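Local coordinates for protein transcriptional regulator, HTH_3 family (Vibrio cholerae, PDB 1Y9Q) that probably regulates transcription by binding DNA through a helix-turn-helix domain, and holds a zinc ion and D-methionine in its cupin domain, at residues V126-H131 with F156-P161; E143-L148 with G163-T168; N14-L19 with S68-N73; T102-F107 with Q174-Y179. All coordinates share one frame; numbering follows the deposited sequence.

Interaction 1: V126-H131 with F156-P161; sequences VIEYIH and FFSDQP. With ZN (zinc ion), chain B; MED (D-methionine), chain C.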
# COMPACT_ATOMS: atom_id res chain seq x y z
N VAL A 126 7.20 -2.70 -15.04
CA VAL A 126 7.63 -1.31 -14.91
C VAL A 126 8.69 -1.23 -13.82
O VAL A 126 8.51 -1.76 -12.73
CB VAL A 126 6.45 -0.38 -14.55
CG1 VAL A 126 6.96 1.03 -14.33
CG2 VAL A 126 5.44 -0.40 -15.68
N ILE A 127 9.80 -0.57 -14.13
CA ILE A 127 10.92 -0.44 -13.21
C ILE A 127 11.17 1.02 -12.81
O ILE A 127 11.03 1.93 -13.62
CB ILE A 127 12.20 -1.03 -13.87
CG1 ILE A 127 12.03 -2.55 -14.01
CG2 ILE A 127 13.45 -0.66 -13.07
CD1 ILE A 127 13.07 -3.20 -14.92
N GLU A 128 11.52 1.25 -11.54
CA GLU A 128 11.79 2.61 -11.09
C GLU A 128 13.20 2.78 -10.56
O GLU A 128 13.76 1.86 -9.96
CB GLU A 128 10.81 3.03 -9.99
CG GLU A 128 9.43 3.39 -10.49
CD GLU A 128 8.55 3.96 -9.40
OE1 GLU A 128 9.03 4.85 -8.66
OE2 GLU A 128 7.39 3.53 -9.29
N TYR A 129 13.75 3.96 -10.81
CA TYR A 129 15.07 4.36 -10.34
C TYR A 129 14.84 5.56 -9.42
O TYR A 129 14.00 6.41 -9.71
CB TYR A 129 15.96 4.82 -11.49
CG TYR A 129 16.44 3.72 -12.40
CD1 TYR A 129 17.74 3.23 -12.31
CD2 TYR A 129 15.59 3.17 -13.37
CE1 TYR A 129 18.20 2.23 -13.16
CE2 TYR A 129 16.04 2.16 -14.23
CZ TYR A 129 17.35 1.70 -14.11
OH TYR A 129 17.81 0.72 -14.96
N ILE A 130 15.61 5.62 -8.33
CA ILE A 130 15.49 6.71 -7.37
C ILE A 130 16.88 7.27 -7.08
O ILE A 130 17.83 6.51 -6.87
CB ILE A 130 14.90 6.22 -6.02
CG1 ILE A 130 13.51 5.60 -6.24
CG2 ILE A 130 14.82 7.37 -5.04
CD1 ILE A 130 12.43 6.59 -6.60
N HIS A 131 17.00 8.60 -7.06
CA HIS A 131 18.26 9.26 -6.75
C HIS A 131 17.90 10.44 -5.85
O HIS A 131 17.21 11.37 -6.27
CB HIS A 131 18.95 9.76 -8.03
CG HIS A 131 20.35 10.24 -7.81
ND1 HIS A 131 21.04 10.99 -8.74
CD2 HIS A 131 21.19 10.09 -6.75
CE1 HIS A 131 22.24 11.28 -8.27
NE2 HIS A 131 22.35 10.75 -7.06
N PHE A 156 14.14 -0.58 -8.35
CA PHE A 156 13.30 -1.70 -7.94
C PHE A 156 12.18 -1.95 -8.93
O PHE A 156 11.84 -1.09 -9.74
CB PHE A 156 12.70 -1.40 -6.56
CG PHE A 156 11.78 -0.21 -6.53
CD1 PHE A 156 10.40 -0.38 -6.68
CD2 PHE A 156 12.28 1.07 -6.35
CE1 PHE A 156 9.54 0.73 -6.65
CE2 PHE A 156 11.44 2.17 -6.32
CZ PHE A 156 10.06 2.01 -6.47
N PHE A 157 11.63 -3.16 -8.89
CA PHE A 157 10.52 -3.51 -9.76
C PHE A 157 9.30 -2.88 -9.10
O PHE A 157 8.97 -3.22 -7.96
CB PHE A 157 10.38 -5.03 -9.86
CG PHE A 157 11.51 -5.67 -10.60
CD1 PHE A 157 11.58 -5.60 -11.99
CD2 PHE A 157 12.54 -6.32 -9.91
CE1 PHE A 157 12.66 -6.14 -12.68
CE2 PHE A 157 13.62 -6.87 -10.60
CZ PHE A 157 13.68 -6.78 -11.98
N SER A 158 8.65 -1.96 -9.80
CA SER A 158 7.50 -1.24 -9.26
C SER A 158 6.14 -1.89 -9.47
O SER A 158 5.12 -1.32 -9.08
CB SER A 158 7.47 0.18 -9.83
OG SER A 158 7.19 0.18 -11.22
N ASP A 159 6.12 -3.07 -10.09
CA ASP A 159 4.86 -3.77 -10.30
C ASP A 159 4.53 -4.56 -9.03
O ASP A 159 4.22 -5.75 -9.07
CB ASP A 159 4.92 -4.68 -11.53
CG ASP A 159 6.05 -5.70 -11.46
OD1 ASP A 159 6.92 -5.60 -10.57
OD2 ASP A 159 6.08 -6.61 -12.33
N GLN A 160 4.62 -3.86 -7.90
CA GLN A 160 4.34 -4.41 -6.59
C GLN A 160 4.01 -3.24 -5.68
O GLN A 160 4.32 -2.09 -6.02
CB GLN A 160 5.57 -5.13 -6.03
CG GLN A 160 6.76 -4.21 -5.76
CD GLN A 160 7.90 -4.91 -5.06
OE1 GLN A 160 7.71 -5.48 -3.98
NE2 GLN A 160 9.09 -4.89 -5.66
N PRO A 161 3.37 -3.50 -4.53
CA PRO A 161 3.06 -2.38 -3.64
C PRO A 161 4.38 -1.71 -3.28
O PRO A 161 5.35 -2.39 -2.95
CB PRO A 161 2.42 -3.08 -2.43
CG PRO A 161 1.75 -4.26 -3.05
CD PRO A 161 2.81 -4.76 -4.01
ZN ZN B . 5.80 4.43 -8.36
N MED C . 6.08 6.30 -9.53
CA MED C . 5.19 7.36 -8.99
C MED C . 4.28 6.81 -7.88
O MED C . 4.32 5.62 -7.52
CB MED C . 6.06 8.53 -8.47
CG MED C . 5.40 9.77 -7.89
SD MED C . 4.55 10.57 -9.28
CE MED C . 5.86 11.03 -10.32
OXT MED C . 3.48 7.55 -7.33
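The Phe-156 ring receives the CB of Glu-128 over one face, a CH-pi contact 4.1 Å from the ring centroid and 27° off its normal, while Ile-130 comes to the rim near the ring plane, its CG1 4.0 Å from CE2 of Phe-156. Phe-141, from strand 137-141, also stacks with this ring. On the other face of the sheet Ile-127 and Phe-157 run side by side in the same direction, with CG1 of Ile-127 3.7 Å from CD1 of Phe-157; apolar groups suit this more open surface, where Arg-155 adds a cation-pi contact to Phe-157. The segments pair as antiparallel strands of the cupin barrel. Glu-128 and Phe-156 are a hydrogen-bonded pair, Ile-127 and Phe-157 a non-hydrogen-bonded one, and strand 153-157 forms the border of its sheet within the chain. Just past this strand, Ser-158 gives Val-126 O two donors: its backbone N at 2.9 Å, and its OG at 2.8 Å, the hydroxyl standing 75° out of the carbonyl plane. OG lies between the backbone N and the carbonyl carbon of its own residue (chi1 67°), on the side of Val-126. CB of Ser-158 lies 3.4 Å from OE2 of Glu-128, the oxygen that binds the zinc ion together with His-122, His-162, Tyr-164 and the N and O of D-methionine.

Interaction 2: E143-L148 with G163-T168; sequences EQWHEL and GYAAVT. With ZN (zinc ion), chain B; MED (D-methionine), chain C.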
# COMPACT_ATOMS: atom_id res chain seq x y z
N GLU A 143 8.57 -5.90 0.54
CA GLU A 143 8.12 -5.96 1.93
C GLU A 143 8.92 -5.13 2.94
O GLU A 143 8.78 -5.32 4.14
CB GLU A 143 8.09 -7.41 2.43
CG GLU A 143 7.46 -8.43 1.47
CD GLU A 143 6.16 -7.98 0.85
OE1 GLU A 143 5.31 -7.40 1.56
OE2 GLU A 143 5.98 -8.21 -0.36
N GLN A 144 9.75 -4.20 2.47
CA GLN A 144 10.50 -3.41 3.43
C GLN A 144 10.89 -2.01 2.99
O GLN A 144 10.92 -1.70 1.80
CB GLN A 144 11.76 -4.17 3.88
CG GLN A 144 12.73 -4.48 2.76
CD GLN A 144 13.95 -5.24 3.25
OE1 GLN A 144 14.75 -4.71 4.03
NE2 GLN A 144 14.09 -6.48 2.81
N TRP A 145 11.19 -1.18 3.98
CA TRP A 145 11.61 0.19 3.73
C TRP A 145 13.12 0.24 3.58
O TRP A 145 13.84 -0.45 4.30
CB TRP A 145 11.19 1.10 4.88
CG TRP A 145 9.74 1.43 4.91
CD1 TRP A 145 8.78 0.88 5.72
CD2 TRP A 145 9.07 2.41 4.11
NE1 TRP A 145 7.56 1.47 5.48
CE2 TRP A 145 7.71 2.41 4.49
CE3 TRP A 145 9.49 3.29 3.10
CZ2 TRP A 145 6.77 3.26 3.90
CZ3 TRP A 145 8.55 4.14 2.52
CH2 TRP A 145 7.21 4.12 2.92
N HIS A 146 13.58 1.03 2.62
CA HIS A 146 15.01 1.19 2.37
C HIS A 146 15.30 2.68 2.57
O HIS A 146 14.73 3.52 1.86
CB HIS A 146 15.36 0.76 0.94
CG HIS A 146 14.88 -0.61 0.59
ND1 HIS A 146 13.54 -0.91 0.41
CD2 HIS A 146 15.55 -1.78 0.43
CE1 HIS A 146 13.42 -2.20 0.15
NE2 HIS A 146 14.62 -2.75 0.15
N GLU A 147 16.16 3.01 3.53
CA GLU A 147 16.49 4.40 3.80
C GLU A 147 17.60 4.89 2.88
O GLU A 147 18.59 4.19 2.66
CB GLU A 147 16.92 4.57 5.27
CG GLU A 147 16.35 5.83 5.93
CD GLU A 147 16.60 5.89 7.43
OE1 GLU A 147 16.78 4.82 8.07
OE2 GLU A 147 16.59 7.02 7.98
N LEU A 148 17.41 6.08 2.33
CA LEU A 148 18.36 6.67 1.40
C LEU A 148 18.69 8.11 1.77
O LEU A 148 17.79 8.94 1.93
CB LEU A 148 17.79 6.65 -0.02
CG LEU A 148 17.34 5.30 -0.59
CD1 LEU A 148 16.60 5.54 -1.90
CD2 LEU A 148 18.55 4.41 -0.79
N GLY A 163 6.27 2.48 -2.12
CA GLY A 163 5.98 3.78 -1.56
C GLY A 163 7.22 4.63 -1.35
O GLY A 163 8.34 4.14 -1.48
N TYR A 164 7.00 5.89 -1.01
CA TYR A 164 8.08 6.84 -0.78
C TYR A 164 7.75 7.66 0.45
O TYR A 164 6.59 8.01 0.67
CB TYR A 164 8.22 7.79 -1.97
CG TYR A 164 7.97 7.13 -3.30
CD1 TYR A 164 6.67 6.87 -3.73
CD2 TYR A 164 9.02 6.75 -4.12
CE1 TYR A 164 6.43 6.25 -4.95
CE2 TYR A 164 8.80 6.12 -5.34
CZ TYR A 164 7.50 5.88 -5.74
OH TYR A 164 7.27 5.25 -6.94
N ALA A 165 8.75 7.98 1.26
CA ALA A 165 8.52 8.77 2.45
C ALA A 165 9.71 9.66 2.78
O ALA A 165 10.86 9.23 2.71
CB ALA A 165 8.22 7.85 3.64
N ALA A 166 9.42 10.91 3.12
CA ALA A 166 10.47 11.85 3.49
C ALA A 166 10.70 11.63 4.98
O ALA A 166 9.74 11.65 5.76
CB ALA A 166 10.01 13.27 3.23
N VAL A 167 11.94 11.38 5.38
CA VAL A 167 12.25 11.17 6.78
C VAL A 167 12.54 12.53 7.40
O VAL A 167 12.14 12.82 8.53
CB VAL A 167 13.44 10.22 6.97
CG1 VAL A 167 13.59 9.87 8.44
CG2 VAL A 167 13.22 8.95 6.15
N THR A 168 13.27 13.37 6.65
CA THR A 168 13.52 14.73 7.10
C THR A 168 12.24 15.41 6.65
O THR A 168 11.53 14.87 5.81
CB THR A 168 14.74 15.35 6.38
OG1 THR A 168 14.67 15.06 4.98
CG2 THR A 168 16.03 14.79 6.95
ZN ZN B . 5.80 4.43 -8.36
N MED C . 6.08 6.30 -9.53
CA MED C . 5.19 7.36 -8.99
C MED C . 4.28 6.81 -7.88
O MED C . 4.32 5.62 -7.52
CB MED C . 6.06 8.53 -8.47
CG MED C . 5.40 9.77 -7.89
SD MED C . 4.55 10.57 -9.28
CE MED C . 5.86 11.03 -10.32
OXT MED C . 3.48 7.55 -7.33
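Trp-145 reaches Ala-165 with the far end of its six-membered ring: CZ3 and CH2 each lie 3.9 Å from the alanine CB, which approaches the indole obliquely. CZ3 also comes within 4.0 Å of Gly-163 O, and the carbonyl carbon of Tyr-164 sits at the ring edge, near its plane. Small residues suit this place, because Gly-163 and Ala-165 let the broad indole settle close to their backbone. Further along, Glu-147 and Val-167 cross at about a right angle in a looser, solvent-facing contact, OE2 of Glu-147 standing 4.2 Å from CG1 of Val-167.

No hydrogen bond links the segments, since strand 137-141 runs between them in the sheet; the axes of strands 144-148 and 163-166 stay 8.7 Å apart, with 44° between their directions. The indole reaches across that middle strand, making a cation-pi contact with Lys-138 and an edge-to-face one with Phe-140 on it. Just before the outer strand, Glu-143 forms a salt bridge with Lys-58 of the second subunit.

Tyr-164 has its CB directed away from the tryptophan strand. Its OH meets the zinc ion at 2.2 Å, with the metal and D-methionine O both in the ring plane at its edge; the ligand O is 3.0 Å from OH of Tyr-164. Glu-128, His-122 and His-162 bind the same zinc ion. A strand with small residues against the tip of an indole on one side and a metal ligand on the other is thus part of the wall of the zinc-bearing cupin barrel.

Interaction 3: N14-L19 with S68-N73; sequences NQLKNL and SAFFAN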
# COMPACT_ATOMS: atom_id res chain seq x y z
N ASN A 14 -11.56 14.71 -19.16
CA ASN A 14 -11.59 14.61 -20.61
C ASN A 14 -10.57 13.64 -21.21
O ASN A 14 -10.91 12.86 -22.10
CB ASN A 14 -11.43 15.99 -21.25
CG ASN A 14 -12.57 16.94 -20.89
OD1 ASN A 14 -13.70 16.51 -20.64
ND2 ASN A 14 -12.28 18.24 -20.86
N GLN A 15 -9.33 13.68 -20.75
CA GLN A 15 -8.31 12.78 -21.31
C GLN A 15 -8.53 11.33 -20.90
O GLN A 15 -8.30 10.42 -21.69
CB GLN A 15 -6.90 13.24 -20.93
CG GLN A 15 -5.76 12.43 -21.59
CD GLN A 15 -5.83 12.41 -23.12
OE1 GLN A 15 -6.64 13.10 -23.74
NE2 GLN A 15 -4.96 11.61 -23.74
N LEU A 16 -9.01 11.11 -19.67
CA LEU A 16 -9.27 9.74 -19.22
C LEU A 16 -10.31 9.11 -20.14
O LEU A 16 -10.17 7.96 -20.56
CB LEU A 16 -9.79 9.72 -17.79
CG LEU A 16 -10.37 8.37 -17.33
CD1 LEU A 16 -9.35 7.25 -17.57
CD2 LEU A 16 -10.77 8.44 -15.86
N LYS A 17 -11.34 9.88 -20.44
CA LYS A 17 -12.40 9.40 -21.32
C LYS A 17 -11.83 9.09 -22.70
O LYS A 17 -12.13 8.05 -23.29
CB LYS A 17 -13.51 10.46 -21.43
CG LYS A 17 -14.78 9.96 -22.09
CD LYS A 17 -15.83 11.07 -22.15
CE LYS A 17 -17.11 10.58 -22.81
NZ LYS A 17 -18.16 11.65 -22.80
N ASN A 18 -10.98 9.98 -23.21
CA ASN A 18 -10.38 9.78 -24.52
C ASN A 18 -9.55 8.49 -24.51
O ASN A 18 -9.71 7.63 -25.37
CB ASN A 18 -9.48 10.95 -24.89
CG ASN A 18 -9.09 10.94 -26.35
OD1 ASN A 18 -8.59 9.94 -26.87
ND2 ASN A 18 -9.32 12.06 -27.03
N LEU A 19 -8.67 8.36 -23.52
CA LEU A 19 -7.84 7.17 -23.40
C LEU A 19 -8.69 5.91 -23.35
O LEU A 19 -8.41 4.92 -24.04
CB LEU A 19 -6.94 7.25 -22.16
CG LEU A 19 -5.83 8.31 -22.17
CD1 LEU A 19 -5.14 8.37 -20.81
CD2 LEU A 19 -4.82 7.97 -23.27
N SER A 68 2.23 10.27 -18.20
CA SER A 68 2.24 11.39 -19.14
C SER A 68 1.03 11.39 -20.07
O SER A 68 0.60 12.45 -20.53
CB SER A 68 3.51 11.35 -20.01
OG SER A 68 4.69 11.47 -19.23
N ALA A 69 0.48 10.21 -20.34
CA ALA A 69 -0.67 10.07 -21.23
C ALA A 69 -1.88 10.88 -20.78
O ALA A 69 -2.73 11.25 -21.59
CB ALA A 69 -1.05 8.60 -21.37
N PHE A 70 -1.96 11.15 -19.48
CA PHE A 70 -3.09 11.92 -18.95
C PHE A 70 -3.07 13.38 -19.39
O PHE A 70 -4.04 14.11 -19.17
CB PHE A 70 -3.10 11.86 -17.42
CG PHE A 70 -3.74 10.61 -16.88
CD1 PHE A 70 -3.00 9.70 -16.13
CD2 PHE A 70 -5.09 10.35 -17.12
CE1 PHE A 70 -3.59 8.54 -15.63
CE2 PHE A 70 -5.69 9.19 -16.62
CZ PHE A 70 -4.94 8.28 -15.88
N PHE A 71 -1.98 13.80 -20.03
CA PHE A 71 -1.84 15.18 -20.49
C PHE A 71 -1.50 15.27 -21.98
O PHE A 71 -1.18 16.35 -22.49
CB PHE A 71 -0.75 15.86 -19.66
CG PHE A 71 -0.98 15.76 -18.18
CD1 PHE A 71 -1.68 16.76 -17.51
CD2 PHE A 71 -0.55 14.65 -17.47
CE1 PHE A 71 -1.95 16.64 -16.14
CE2 PHE A 71 -0.81 14.52 -16.11
CZ PHE A 71 -1.51 15.52 -15.44
N ALA A 72 -1.60 14.15 -22.69
CA ALA A 72 -1.28 14.08 -24.11
C ALA A 72 -2.05 15.05 -25.02
O ALA A 72 -1.59 15.36 -26.11
CB ALA A 72 -1.47 12.66 -24.61
N ASN A 73 -3.21 15.51 -24.57
CA ASN A 73 -4.03 16.43 -25.35
C ASN A 73 -3.46 17.85 -25.30
O ASN A 73 -3.74 18.68 -26.17
CB ASN A 73 -5.45 16.45 -24.81
CG ASN A 73 -5.51 16.94 -23.38
OD1 ASN A 73 -5.80 18.10 -23.12
ND2 ASN A 73 -5.22 16.04 -22.44
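Gln-15 leaves helix 5-22 toward the short 3-10 turn at 68-70, beginning with a CB that lies 3.5 Å from Phe-70 O and also near ND2 of Asn-73. CG, anti to the backbone N (chi1 -174°), approaches two carbonyl oxygens, at 3.3 Å from Ala-69 O and slightly more from Phe-70 O. The chain then bends at chi2 (56°), and CD of Gln-15 lies 3.6 Å from Ala-69 O. At the tip the two branches part: NE2 donates to Ala-69 O over 3.1 Å, nearly in line with the C=O bond but bent at the hydrogen and tilted from the glutamine amide plane, and touches the CB of Ala-72, while OE1 lies 3.5 Å from ND2 of Asn-73 without bonding to it. The two amides pass antiparallel, their planes 34° apart, and ND2 of Asn-73 is bonded to OE1 of Gln-11, one turn earlier on the helix.

Next to this polar strip is an apolar one. Leu-19 brings CD1 to 4.1 Å from the CB of Ala-69 and, obliquely, to the Phe-70 ring; Leu-16 puts its own CD1 at that ring's edge, 4.2 Å from CE2 of Phe-70. Phe-70 also packs on Ile-59 and Ala-60, so that its ring lies between helix 5-22 and helix 53-63 of the helical domain.

A glutamine suits the seam because its methylenes can lie against the backbone while its amide N-H serves a carbonyl of the 3-10 turn that also receives a weak bond from Ala-72 N. The contact thus rests on a single amide bond to a main-chain oxygen, with undirected apolar packing beside it.

Interaction 4: T102-F107 with Q174-Y179; sequences TGLEIF and QNIVAY. With MED (D-methionine), chain C.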
# COMPACT_ATOMS: atom_id res chain seq x y z
N THR A 102 12.57 5.08 -25.63
CA THR A 102 13.38 4.63 -24.50
C THR A 102 12.50 4.03 -23.41
O THR A 102 12.99 3.34 -22.51
CB THR A 102 14.13 5.80 -23.87
OG1 THR A 102 13.18 6.75 -23.39
CG2 THR A 102 15.06 6.47 -24.89
N GLY A 103 11.21 4.32 -23.50
CA GLY A 103 10.26 3.84 -22.50
C GLY A 103 10.37 4.60 -21.19
O GLY A 103 9.84 4.17 -20.17
N LEU A 104 11.04 5.75 -21.21
CA LEU A 104 11.24 6.53 -20.00
C LEU A 104 10.36 7.75 -19.75
O LEU A 104 9.98 8.48 -20.67
CB LEU A 104 12.69 7.01 -19.89
CG LEU A 104 13.83 6.00 -20.05
CD1 LEU A 104 15.14 6.70 -19.70
CD2 LEU A 104 13.59 4.78 -19.16
N GLU A 105 10.08 7.95 -18.47
CA GLU A 105 9.29 9.06 -17.97
C GLU A 105 10.15 9.52 -16.79
O GLU A 105 10.45 8.71 -15.92
CB GLU A 105 7.95 8.52 -17.48
CG GLU A 105 6.87 9.53 -17.38
CD GLU A 105 5.52 8.86 -17.28
OE1 GLU A 105 4.63 9.25 -18.06
OE2 GLU A 105 5.34 7.96 -16.43
N ILE A 106 10.55 10.79 -16.75
CA ILE A 106 11.42 11.25 -15.67
C ILE A 106 10.88 12.44 -14.88
O ILE A 106 10.54 13.49 -15.45
CB ILE A 106 12.82 11.61 -16.21
CG1 ILE A 106 13.40 10.40 -16.95
CG2 ILE A 106 13.75 12.02 -15.08
CD1 ILE A 106 14.72 10.67 -17.65
N PHE A 107 10.84 12.28 -13.56
CA PHE A 107 10.32 13.31 -12.67
C PHE A 107 11.29 13.71 -11.57
O PHE A 107 12.19 12.95 -11.21
CB PHE A 107 9.06 12.81 -11.97
CG PHE A 107 8.05 12.20 -12.87
CD1 PHE A 107 7.14 12.99 -13.57
CD2 PHE A 107 7.99 10.82 -13.02
CE1 PHE A 107 6.18 12.41 -14.39
CE2 PHE A 107 7.04 10.22 -13.84
CZ PHE A 107 6.13 11.02 -14.53
N GLN A 174 15.04 12.31 -7.72
CA GLN A 174 14.73 12.12 -9.12
C GLN A 174 14.11 10.73 -9.23
O GLN A 174 14.60 9.78 -8.61
CB GLN A 174 15.99 12.15 -9.99
CG GLN A 174 15.66 11.94 -11.47
CD GLN A 174 16.88 11.67 -12.32
OE1 GLN A 174 17.55 10.66 -12.15
NE2 GLN A 174 17.17 12.58 -13.25
N ASN A 175 13.05 10.62 -10.01
CA ASN A 175 12.39 9.34 -10.19
C ASN A 175 12.30 9.02 -11.67
O ASN A 175 11.66 9.75 -12.42
CB ASN A 175 10.99 9.38 -9.55
CG ASN A 175 10.25 8.05 -9.66
OD1 ASN A 175 10.84 6.97 -9.57
ND2 ASN A 175 8.94 8.12 -9.82
N ILE A 176 12.96 7.95 -12.09
CA ILE A 176 12.91 7.52 -13.49
C ILE A 176 11.97 6.33 -13.53
O ILE A 176 12.18 5.35 -12.81
CB ILE A 176 14.30 7.06 -14.00
CG1 ILE A 176 15.26 8.23 -14.05
CG2 ILE A 176 14.16 6.40 -15.36
CD1 ILE A 176 16.70 7.81 -14.31
N VAL A 177 10.92 6.40 -14.34
CA VAL A 177 9.97 5.29 -14.46
C VAL A 177 10.17 4.69 -15.86
O VAL A 177 9.90 5.34 -16.87
CB VAL A 177 8.52 5.77 -14.29
CG1 VAL A 177 7.56 4.59 -14.41
CG2 VAL A 177 8.35 6.44 -12.94
N ALA A 178 10.65 3.45 -15.90
CA ALA A 178 10.92 2.78 -17.17
C ALA A 178 9.89 1.71 -17.47
O ALA A 178 9.73 0.73 -16.72
CB ALA A 178 12.32 2.17 -17.14
N TYR A 179 9.19 1.89 -18.58
CA TYR A 179 8.14 0.96 -19.00
C TYR A 179 8.68 -0.09 -19.97
O TYR A 179 9.53 0.20 -20.80
CB TYR A 179 7.01 1.73 -19.67
CG TYR A 179 6.35 2.75 -18.79
CD1 TYR A 179 5.13 2.48 -18.18
CD2 TYR A 179 6.92 4.01 -18.58
CE1 TYR A 179 4.48 3.43 -17.39
CE2 TYR A 179 6.27 4.98 -17.79
CZ TYR A 179 5.05 4.67 -17.21
OH TYR A 179 4.39 5.61 -16.46
N MED C . 6.08 6.30 -9.53
CA MED C . 5.19 7.36 -8.99
C MED C . 4.28 6.81 -7.88
O MED C . 4.32 5.62 -7.52
CB MED C . 6.06 8.53 -8.47
CG MED C . 5.40 9.77 -7.89
SD MED C . 4.55 10.57 -9.28
CE MED C . 5.86 11.03 -10.32
OXT MED C . 3.48 7.55 -7.33
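Strands 104-107 and 174-178 run antiparallel, 165° between their directions and 4.8 Å between their axes, with Glu-105 facing Val-177 and Phe-107 facing Asn-175 as hydrogen-bonded pairs, and Leu-104 facing Ala-178 and Ile-106 facing Ile-176 as non-hydrogen-bonded ones.

One face of the sheet is aliphatic. CD2 of Leu-104 presses on the small CB of Ala-178 at 3.5 Å. Ile-106 and Ile-176 lie side by side, CG1 of Ile-106 being 4.1 Å from CG1 of Ile-176.

The other face looks into the barrel. Phe-107 lays its ring beneath the terminal methyl of D-methionine, CE standing 3.4 Å above the plane, shifted toward the rim; CG2 of Val-177 comes to the ring edge, 4.1 Å from CE2 of Phe-107. Asn-175, from the same face, also lines the ligand pocket. Nearer the helical domain, the Glu-105 side chain is extended beyond CG. OH of Tyr-179 donates to OE2 of Glu-105 over 2.5 Å, on the syn side and 33° out of the carboxylate plane, with carboxylate and ring planes 80° apart. Trp-57 of helix 53-63 packs on Phe-107, Val-177 and Tyr-179, and Ser-68 bonds to OE1 of Glu-105. Just before the first strand Gly-103, at a positive phi that glycine adopts easily, begins a G1 beta bulge opposite Ala-99, and its O accepts from Tyr-179 N.

A buried carboxylate is thus given donors at both oxygens, which would help it bear any charge away from water, while a flat, nonpolar ring offers the methionine methyl group a surface without directional demands.

Overall arrangement
Interactions 1 and 4 share one sheet, where strands 127-134 and 171-178 are neighbours joined by backbone bonds such as Ile-127 O to Ala-178 N; both combine strand pairing with residues of the ligand pocket. Interaction 1 is buried, whereas interactions 2, 3 and 4 are partly buried. Interaction 2 belongs to the second sheet of the cupin and reaches the same zinc ion and D-methionine through Tyr-164, although its own meeting surface is largely van der Waals and without hydrogen bonds. Interaction 3 stands apart in the helical domain, its centre about 31 Å from that of interaction 2, and relies on one amide bond plus leucine packing. Only Ser-68 to Glu-105 connects it directly with another contact, interaction 4, at the boundary between domains.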